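Local coordinates for protein iota-carrageenase (Alteromonas sp., PDB 1H80) that hydrolyses the beta-1,4 linkages within iota-carrageenan, a sulfated galactan of red algal cell walls, with inversion of anomeric configuration, at residues 133-145 / 159-173. Residues are numbered along the deposited sequence; the frame is centred on the assembly and turned at random.
Sequences AVFKLGDVRNYKI and SILVDVTERNGRLHW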
ATOM      1  N   ALA A 133      -9.717  -3.596  -5.596  1.00 15.98           N
ATOM      2  CA  ALA A 133      -8.880  -2.460  -5.238  1.00 15.06           C
ATOM      3  C   ALA A 133      -9.846  -1.284  -5.335  1.00 14.32           C
ATOM      4  O   ALA A 133     -10.809  -1.334  -6.101  1.00 14.42           O
ATOM      5  CB  ALA A 133      -7.739  -2.292  -6.226  1.00 16.00           C
ATOM      6  N   VAL A 134      -9.618  -0.239  -4.549  1.00 13.12           N
ATOM      7  CA  VAL A 134     -10.500   0.918  -4.600  1.00 13.06           C
ATOM      8  C   VAL A 134     -10.103   1.814  -5.772  1.00 13.20           C
ATOM      9  O   VAL A 134     -10.945   2.205  -6.581  1.00 12.83           O
ATOM     10  CB  VAL A 134     -10.439   1.716  -3.285  1.00 13.21           C
ATOM     11  CG1 VAL A 134     -11.363   2.917  -3.357  1.00 14.07           C
ATOM     12  CG2 VAL A 134     -10.838   0.817  -2.124  1.00 13.26           C
ATOM     13  N   PHE A 135      -8.816   2.130  -5.857  1.00 13.37           N
ATOM     14  CA  PHE A 135      -8.291   2.961  -6.938  1.00 13.42           C
ATOM     15  C   PHE A 135      -7.083   2.320  -7.594  1.00 14.20           C
ATOM     16  O   PHE A 135      -6.221   1.766  -6.916  1.00 15.32           O
ATOM     17  CB  PHE A 135      -7.801   4.330  -6.436  1.00 13.99           C
ATOM     18  CG  PHE A 135      -8.886   5.317  -6.150  1.00 12.82           C
ATOM     19  CD1 PHE A 135      -9.458   5.396  -4.886  1.00 13.14           C
ATOM     20  CD2 PHE A 135      -9.322   6.192  -7.142  1.00 13.45           C
ATOM     21  CE1 PHE A 135     -10.448   6.336  -4.612  1.00 13.66           C
ATOM     22  CE2 PHE A 135     -10.312   7.135  -6.879  1.00 13.08           C
ATOM     23  CZ  PHE A 135     -10.875   7.205  -5.611  1.00 13.41           C
ATOM     24  N   LYS A 136      -7.028   2.391  -8.917  1.00 14.06           N
ATOM     25  CA  LYS A 136      -5.857   1.932  -9.642  1.00 14.78           C
ATOM     26  C   LYS A 136      -5.470   3.184 -10.413  1.00 14.37           C
ATOM     27  O   LYS A 136      -6.246   3.685 -11.230  1.00 14.18           O
ATOM     28  CB  LYS A 136      -6.160   0.796 -10.615  1.00 15.74           C
ATOM     29  CG  LYS A 136      -4.900   0.353 -11.350  1.00 18.83           C
ATOM     30  CD  LYS A 136      -5.111  -0.882 -12.203  1.00 21.87           C
ATOM     31  CE  LYS A 136      -3.811  -1.272 -12.891  1.00 24.44           C
ATOM     32  NZ  LYS A 136      -3.948  -2.509 -13.710  1.00 27.04           N
ATOM     33  N   LEU A 137      -4.284   3.707 -10.126  1.00 13.20           N
ATOM     34  CA  LEU A 137      -3.811   4.919 -10.775  1.00 13.94           C
ATOM     35  C   LEU A 137      -2.810   4.596 -11.867  1.00 14.59           C
ATOM     36  O   LEU A 137      -2.002   3.675 -11.732  1.00 16.58           O
ATOM     37  CB  LEU A 137      -3.154   5.841  -9.748  1.00 14.82           C
ATOM     38  CG  LEU A 137      -3.949   6.095  -8.464  1.00 14.55           C
ATOM     39  CD1 LEU A 137      -3.152   7.017  -7.561  1.00 16.99           C
ATOM     40  CD2 LEU A 137      -5.309   6.702  -8.795  1.00 17.37           C
ATOM     41  N   GLY A 138      -2.879   5.362 -12.951  1.00 13.38           N
ATOM     42  CA  GLY A 138      -1.967   5.183 -14.063  1.00 13.38           C
ATOM     43  C   GLY A 138      -1.436   6.532 -14.511  1.00 12.83           C
ATOM     44  O   GLY A 138      -0.747   7.226 -13.756  1.00 13.46           O
ATOM     45  N   ASP A 139      -1.764   6.909 -15.742  1.00 13.18           N
ATOM     46  CA  ASP A 139      -1.317   8.175 -16.303  1.00 12.78           C
ATOM     47  C   ASP A 139      -2.199   9.322 -15.823  1.00 12.66           C
ATOM     48  O   ASP A 139      -3.073   9.803 -16.550  1.00 13.25           O
ATOM     49  CB  ASP A 139      -1.347   8.113 -17.831  1.00 14.43           C
ATOM     50  CG  ASP A 139      -0.598   9.263 -18.475  1.00 16.37           C
ATOM     51  OD1 ASP A 139      -0.296  10.259 -17.780  1.00 15.99           O
ATOM     52  OD2 ASP A 139      -0.317   9.175 -19.688  1.00 18.86           O
ATOM     53  N   VAL A 140      -1.960   9.750 -14.590  1.00 11.44           N
ATOM     54  CA  VAL A 140      -2.711  10.843 -13.996  1.00 11.60           C
ATOM     55  C   VAL A 140      -1.747  11.796 -13.302  1.00 10.39           C
ATOM     56  O   VAL A 140      -0.798  11.365 -12.651  1.00 10.96           O
ATOM     57  CB  VAL A 140      -3.768  10.310 -12.985  1.00 11.36           C
ATOM     58  CG1 VAL A 140      -3.106   9.443 -11.926  1.00 12.90           C
ATOM     59  CG2 VAL A 140      -4.503  11.471 -12.334  1.00 12.32           C
ATOM     60  N   ARG A 141      -1.980  13.094 -13.479  1.00 10.33           N
ATOM     61  CA  ARG A 141      -1.141  14.116 -12.860  1.00 10.81           C
ATOM     62  C   ARG A 141      -2.019  15.197 -12.277  1.00 10.33           C
ATOM     63  O   ARG A 141      -3.077  15.510 -12.829  1.00 11.72           O
ATOM     64  CB  ARG A 141      -0.196  14.743 -13.877  1.00 12.02           C
ATOM     65  CG  ARG A 141       0.690  13.739 -14.561  1.00 13.16           C
ATOM     66  CD  ARG A 141       1.692  14.419 -15.463  1.00 14.99           C
ATOM     67  NE  ARG A 141       2.399  13.424 -16.254  1.00 15.63           N
ATOM     68  CZ  ARG A 141       3.339  13.705 -17.147  1.00 18.11           C
ATOM     69  NH1 ARG A 141       3.698  14.965 -17.368  1.00 17.98           N
ATOM     70  NH2 ARG A 141       3.910  12.723 -17.825  1.00 18.32           N
ATOM     71  N   ASN A 142      -1.547  15.767 -11.172  1.00  9.83           N
ATOM     72  CA  ASN A 142      -2.230  16.812 -10.425  1.00  9.38           C
ATOM     73  C   ASN A 142      -3.542  16.260  -9.904  1.00 10.20           C
ATOM     74  O   ASN A 142      -4.625  16.572 -10.407  1.00 10.89           O
ATOM     75  CB  ASN A 142      -2.478  18.053 -11.278  1.00 10.66           C
ATOM     76  CG  ASN A 142      -2.883  19.234 -10.434  1.00 10.93           C
ATOM     77  OD1 ASN A 142      -2.325  19.445  -9.358  1.00 11.86           O
ATOM     78  ND2 ASN A 142      -3.853  20.004 -10.902  1.00 12.24           N
ATOM     79  N   TYR A 143      -3.430  15.429  -8.881  1.00  9.76           N
ATOM     80  CA  TYR A 143      -4.608  14.803  -8.320  1.00  9.85           C
ATOM     81  C   TYR A 143      -4.604  14.754  -6.811  1.00 10.42           C
ATOM     82  O   TYR A 143      -3.571  14.907  -6.164  1.00 10.70           O
ATOM     83  CB  TYR A 143      -4.754  13.381  -8.869  1.00 10.60           C
ATOM     84  CG  TYR A 143      -3.655  12.422  -8.460  1.00 10.55           C
ATOM     85  CD1 TYR A 143      -2.456  12.346  -9.174  1.00 10.33           C
ATOM     86  CD2 TYR A 143      -3.840  11.552  -7.391  1.00 11.35           C
ATOM     87  CE1 TYR A 143      -1.472  11.412  -8.833  1.00 11.61           C
ATOM     88  CE2 TYR A 143      -2.868  10.620  -7.042  1.00 11.64           C
ATOM     89  CZ  TYR A 143      -1.693  10.552  -7.766  1.00 11.22           C
ATOM     90  OH  TYR A 143      -0.767   9.593  -7.435  1.00 12.90           O
ATOM     91  N   LYS A 144      -5.787  14.536  -6.257  1.00  9.92           N
ATOM     92  CA  LYS A 144      -5.945  14.450  -4.822  1.00 10.28           C
ATOM     93  C   LYS A 144      -7.036  13.442  -4.515  1.00 10.69           C
ATOM     94  O   LYS A 144      -8.143  13.538  -5.041  1.00 12.22           O
ATOM     95  CB  LYS A 144      -6.312  15.823  -4.252  1.00 11.69           C
ATOM     96  CG  LYS A 144      -6.396  15.869  -2.738  1.00 14.58           C
ATOM     97  CD  LYS A 144      -6.823  17.261  -2.276  1.00 17.60           C
ATOM     98  CE  LYS A 144      -6.832  17.371  -0.764  1.00 20.83           C
ATOM     99  NZ  LYS A 144      -7.343  18.707  -0.338  1.00 22.39           N
ATOM    100  N   ILE A 145      -6.697  12.452  -3.698  1.00 10.51           N
ATOM    101  CA  ILE A 145      -7.636  11.412  -3.274  1.00 10.84           C
ATOM    102  C   ILE A 145      -7.599  11.531  -1.754  1.00 11.16           C
ATOM    103  O   ILE A 145      -6.542  11.413  -1.138  1.00 11.08           O
ATOM    104  CB  ILE A 145      -7.170  10.033  -3.756  1.00 12.05           C
ATOM    105  CG1 ILE A 145      -7.256   9.993  -5.285  1.00 13.55           C
ATOM    106  CG2 ILE A 145      -8.039   8.935  -3.142  1.00 12.20           C
ATOM    107  CD1 ILE A 145      -6.662   8.744  -5.916  1.00 14.93           C
ATOM    108  N   SER A 159      -5.522  -1.381  -1.467  1.00 13.06           N
ATOM    109  CA  SER A 159      -6.659  -0.563  -1.857  1.00 12.82           C
ATOM    110  C   SER A 159      -6.362   0.505  -2.894  1.00 12.92           C
ATOM    111  O   SER A 159      -7.199   0.792  -3.741  1.00 11.89           O
ATOM    112  CB  SER A 159      -7.272   0.081  -0.621  1.00 14.46           C
ATOM    113  OG  SER A 159      -7.797  -0.919   0.230  1.00 15.91           O
ATOM    114  N   ILE A 160      -5.179   1.102  -2.814  1.00 12.25           N
ATOM    115  CA  ILE A 160      -4.796   2.132  -3.765  1.00 12.98           C
ATOM    116  C   ILE A 160      -3.516   1.689  -4.450  1.00 12.65           C
ATOM    117  O   ILE A 160      -2.463   1.561  -3.823  1.00 13.20           O
ATOM    118  CB  ILE A 160      -4.593   3.494  -3.067  1.00 13.87           C
ATOM    119  CG1 ILE A 160      -5.897   3.903  -2.367  1.00 15.89           C
ATOM    120  CG2 ILE A 160      -4.195   4.556  -4.088  1.00 13.20           C
ATOM    121  CD1 ILE A 160      -5.832   5.219  -1.640  1.00 18.92           C
ATOM    122  N   LEU A 161      -3.624   1.438  -5.746  1.00 12.62           N
ATOM    123  CA  LEU A 161      -2.492   0.989  -6.535  1.00 13.38           C
ATOM    124  C   LEU A 161      -1.939   2.170  -7.315  1.00 13.51           C
ATOM    125  O   LEU A 161      -2.566   2.641  -8.260  1.00 12.86           O
ATOM    126  CB  LEU A 161      -2.942  -0.114  -7.497  1.00 13.94           C
ATOM    127  CG  LEU A 161      -3.652  -1.298  -6.836  1.00 16.09           C
ATOM    128  CD1 LEU A 161      -4.229  -2.219  -7.896  1.00 16.42           C
ATOM    129  CD2 LEU A 161      -2.670  -2.047  -5.945  1.00 16.01           C
ATOM    130  N   VAL A 162      -0.776   2.660  -6.894  1.00 13.18           N
ATOM    131  CA  VAL A 162      -0.119   3.785  -7.560  1.00 13.03           C
ATOM    132  C   VAL A 162       0.728   3.062  -8.595  1.00 14.19           C
ATOM    133  O   VAL A 162       1.937   2.886  -8.439  1.00 14.17           O
ATOM    134  CB  VAL A 162       0.752   4.566  -6.556  1.00 13.78           C
ATOM    135  CG1 VAL A 162       1.283   5.836  -7.197  1.00 14.08           C
ATOM    136  CG2 VAL A 162      -0.080   4.915  -5.323  1.00 14.02           C
ATOM    137  N   ASP A 163       0.052   2.657  -9.663  1.00 14.21           N
ATOM    138  CA  ASP A 163       0.634   1.833 -10.713  1.00 15.41           C
ATOM    139  C   ASP A 163       1.116   2.472 -12.005  1.00 15.46           C
ATOM    140  O   ASP A 163       1.074   3.689 -12.196  1.00 14.75           O
ATOM    141  CB  ASP A 163      -0.378   0.744 -11.070  1.00 16.94           C
ATOM    142  CG  ASP A 163       0.243  -0.635 -11.146  1.00 19.42           C
ATOM    143  OD1 ASP A 163       1.405  -0.744 -11.583  1.00 20.38           O
ATOM    144  OD2 ASP A 163      -0.443  -1.614 -10.777  0.50 19.32           O
ATOM    145  N   VAL A 164       1.572   1.600 -12.898  1.00 16.33           N
ATOM    146  CA  VAL A 164       2.058   2.002 -14.207  1.00 16.66           C
ATOM    147  C   VAL A 164       1.094   1.440 -15.245  1.00 16.86           C
ATOM    148  O   VAL A 164       0.335   0.508 -14.962  1.00 17.47           O
ATOM    149  CB  VAL A 164       3.481   1.443 -14.485  1.00 15.96           C
ATOM    150  CG1 VAL A 164       4.450   1.935 -13.425  1.00 16.47           C
ATOM    151  CG2 VAL A 164       3.460  -0.080 -14.511  1.00 16.51           C
ATOM    152  N   THR A 165       1.105   2.029 -16.433  1.00 16.98           N
ATOM    153  CA  THR A 165       0.256   1.567 -17.521  1.00 18.06           C
ATOM    154  C   THR A 165       1.033   1.704 -18.819  1.00 17.63           C
ATOM    155  O   THR A 165       1.851   2.610 -18.967  1.00 16.42           O
ATOM    156  CB  THR A 165      -1.055   2.382 -17.637  1.00 20.49           C
ATOM    157  OG1 THR A 165      -0.754   3.759 -17.893  1.00 22.48           O
ATOM    158  CG2 THR A 165      -1.862   2.270 -16.365  1.00 22.56           C
ATOM    159  N   GLU A 166       0.784   0.788 -19.749  1.00 18.31           N
ATOM    160  CA  GLU A 166       1.465   0.796 -21.035  1.00 19.74           C
ATOM    161  C   GLU A 166       0.705   1.576 -22.100  1.00 20.57           C
ATOM    162  O   GLU A 166      -0.513   1.436 -22.242  1.00 21.38           O
ATOM    163  CB  GLU A 166       1.669  -0.641 -21.527  1.00 20.60           C
ATOM    164  N   ARG A 167       1.435   2.401 -22.844  1.00 21.09           N
ATOM    165  CA  ARG A 167       0.855   3.175 -23.933  1.00 21.89           C
ATOM    166  C   ARG A 167       1.961   3.672 -24.856  1.00 21.84           C
ATOM    167  O   ARG A 167       2.989   4.180 -24.402  1.00 21.01           O
ATOM    168  CB  ARG A 167       0.048   4.366 -23.404  1.00 22.88           C
ATOM    169  CG  ARG A 167      -0.882   4.958 -24.457  1.00 24.74           C
ATOM    170  CD  ARG A 167      -1.597   6.217 -23.985  1.00 26.66           C
ATOM    171  NE  ARG A 167      -0.668   7.318 -23.756  1.00 28.05           N
ATOM    172  CZ  ARG A 167      -0.338   7.779 -22.554  1.00 28.35           C
ATOM    173  NH1 ARG A 167      -0.865   7.236 -21.466  1.00 28.05           N
ATOM    174  NH2 ARG A 167       0.525   8.780 -22.444  1.00 29.59           N
ATOM    175  N   ASN A 168       1.746   3.499 -26.156  1.00 22.71           N
ATOM    176  CA  ASN A 168       2.702   3.925 -27.168  1.00 23.67           C
ATOM    177  C   ASN A 168       4.107   3.353 -26.981  1.00 23.09           C
ATOM    178  O   ASN A 168       5.103   4.034 -27.227  1.00 23.55           O
ATOM    179  CB  ASN A 168       2.752   5.451 -27.216  1.00 25.59           C
ATOM    180  CG  ASN A 168       1.448   6.060 -27.705  1.00 27.46           C
ATOM    181  OD1 ASN A 168       1.005   7.093 -27.205  1.00 29.24           O
ATOM    182  ND2 ASN A 168       0.831   5.423 -28.695  1.00 28.44           N
ATOM    183  N   GLY A 169       4.179   2.102 -26.535  1.00 22.69           N
ATOM    184  CA  GLY A 169       5.463   1.444 -26.370  1.00 21.74           C
ATOM    185  C   GLY A 169       6.262   1.685 -25.104  1.00 20.70           C
ATOM    186  O   GLY A 169       7.391   1.205 -24.989  1.00 21.35           O
ATOM    187  N   ARG A 170       5.703   2.423 -24.153  1.00 19.29           N
ATOM    188  CA  ARG A 170       6.420   2.681 -22.910  1.00 18.63           C
ATOM    189  C   ARG A 170       5.462   2.752 -21.730  1.00 17.15           C
ATOM    190  O   ARG A 170       4.244   2.692 -21.906  1.00 18.24           O
ATOM    191  CB  ARG A 170       7.204   3.988 -23.002  1.00 19.19           C
ATOM    192  CG  ARG A 170       6.348   5.203 -23.296  1.00 20.43           C
ATOM    193  CD  ARG A 170       7.028   6.446 -22.782  1.00 22.33           C
ATOM    194  NE  ARG A 170       7.245   6.326 -21.345  1.00 22.92           N
ATOM    195  CZ  ARG A 170       8.426   6.445 -20.746  1.00 22.97           C
ATOM    196  NH1 ARG A 170       9.517   6.699 -21.452  1.00 23.50           N
ATOM    197  NH2 ARG A 170       8.515   6.286 -19.433  1.00 21.96           N
ATOM    198  N   LEU A 171       6.019   2.881 -20.531  1.00 15.73           N
ATOM    199  CA  LEU A 171       5.203   2.957 -19.326  1.00 14.78           C
ATOM    200  C   LEU A 171       4.928   4.384 -18.888  1.00 15.04           C
ATOM    201  O   LEU A 171       5.735   5.289 -19.093  1.00 14.80           O
ATOM    202  CB  LEU A 171       5.872   2.207 -18.176  1.00 15.11           C
ATOM    203  CG  LEU A 171       6.149   0.723 -18.415  1.00 15.26           C
ATOM    204  CD1 LEU A 171       6.630   0.107 -17.114  1.00 14.89           C
ATOM    205  CD2 LEU A 171       4.893   0.024 -18.914  1.00 15.75           C
ATOM    206  N   HIS A 172       3.770   4.564 -18.272  1.00 13.77           N
ATOM    207  CA  HIS A 172       3.340   5.858 -17.777  1.00 14.18           C
ATOM    208  C   HIS A 172       2.831   5.648 -16.364  1.00 13.52           C
ATOM    209  O   HIS A 172       2.333   4.578 -16.033  1.00 14.48           O
ATOM    210  CB  HIS A 172       2.214   6.398 -18.653  1.00 14.94           C
ATOM    211  CG  HIS A 172       2.581   6.491 -20.099  1.00 17.29           C
ATOM    212  ND1 HIS A 172       3.233   7.583 -20.632  1.00 18.81           N
ATOM    213  CD2 HIS A 172       2.430   5.608 -21.112  1.00 17.74           C
ATOM    214  CE1 HIS A 172       3.467   7.367 -21.915  1.00 18.77           C
ATOM    215  NE2 HIS A 172       2.992   6.177 -22.231  1.00 18.85           N
ATOM    216  N   TRP A 173       2.966   6.665 -15.527  1.00 13.21           N
ATOM    217  CA  TRP A 173       2.498   6.552 -14.157  1.00 12.70           C
ATOM    218  C   TRP A 173       2.184   7.927 -13.613  1.00 13.08           C
ATOM    219  O   TRP A 173       2.388   8.925 -14.298  1.00 14.96           O
ATOM    220  CB  TRP A 173       3.532   5.826 -13.293  1.00 13.08           C
ATOM    221  CG  TRP A 173       4.883   6.444 -13.292  1.00 12.82           C
ATOM    222  CD1 TRP A 173       5.322   7.449 -12.489  1.00 13.03           C
ATOM    223  CD2 TRP A 173       5.976   6.106 -14.151  1.00 12.88           C
ATOM    224  NE1 TRP A 173       6.623   7.763 -12.790  1.00 13.07           N
ATOM    225  CE2 TRP A 173       7.051   6.953 -13.809  1.00 13.37           C
ATOM    226  CE3 TRP A 173       6.152   5.171 -15.179  1.00 13.24           C
ATOM    227  CZ2 TRP A 173       8.289   6.893 -14.457  1.00 13.49           C
ATOM    228  CZ3 TRP A 173       7.383   5.112 -15.824  1.00 13.36           C
ATOM    229  CH2 TRP A 173       8.431   5.967 -15.461  1.00 12.62           C
TER
HETATM  230  O   HOH W   1      -1.178  -1.670 -15.394  1.00 37.65           O
HETATM  231  O   HOH W   2       1.882  10.728 -16.256  1.00 17.93           O
HETATM  232  O   HOH W   3       3.061  10.016 -19.336  1.00 34.39           O
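Strands 135-137 and 160-162 run parallel, their axes 4.7 Å apart and only 3° from aligned, as neighbouring rungs on one face of the right-handed parallel beta-helix of this pectate lyase-like fold. Ser159 O accepts from both Val134 N and Phe135 N, after which Leu161 N donates to Phe135 O and Leu137 N to Leu161 O at 2.8 Å; Asp163 N closes the series with a weak bond to Leu137 O. On one side of the sheet Leu137 CD1 lies 4.3 Å from Val162 CG2 and also approaches Ile160 CG2, a row of aliphatic side chains that Val102 extends to the preceding strand 97-102. On the other side Leu161 CD1 reaches Ala133 CB at 3.9 Å.

Past Gly138, whose CA rests against Thr165 CG2, residues 164-173 form a hairpin closed by a type I' turn from Arg167 to Arg170. Arg167 grips Asp139 end-on, NH1 at 2.7 Å and NH2 at 2.9 Å from the single oxygen OD2, with guanidinium and carboxylate planes 18° apart. Asp139 CG stands anti to the backbone N (chi1 -167°), which carries the carboxylate across to the hairpin, while OD1 forms a salt bridge with Arg109. The guanidinium also lies over the His172 ring, NH2 3.3 Å above its plane and offset toward the rim; His172 NE2 in turn donates to Arg167 O. An alanine in place of Arg167 would remove both these donors to OD2 and would probably leave the hairpin less firmly tied to Asp139 and the imidazole without its guanidinium neighbour. Water 2 joins the other carboxylate oxygen to both segments, donating to Asp139 OD1 and Trp173 O and accepting from Arg141 NE, each at 2.7 Å.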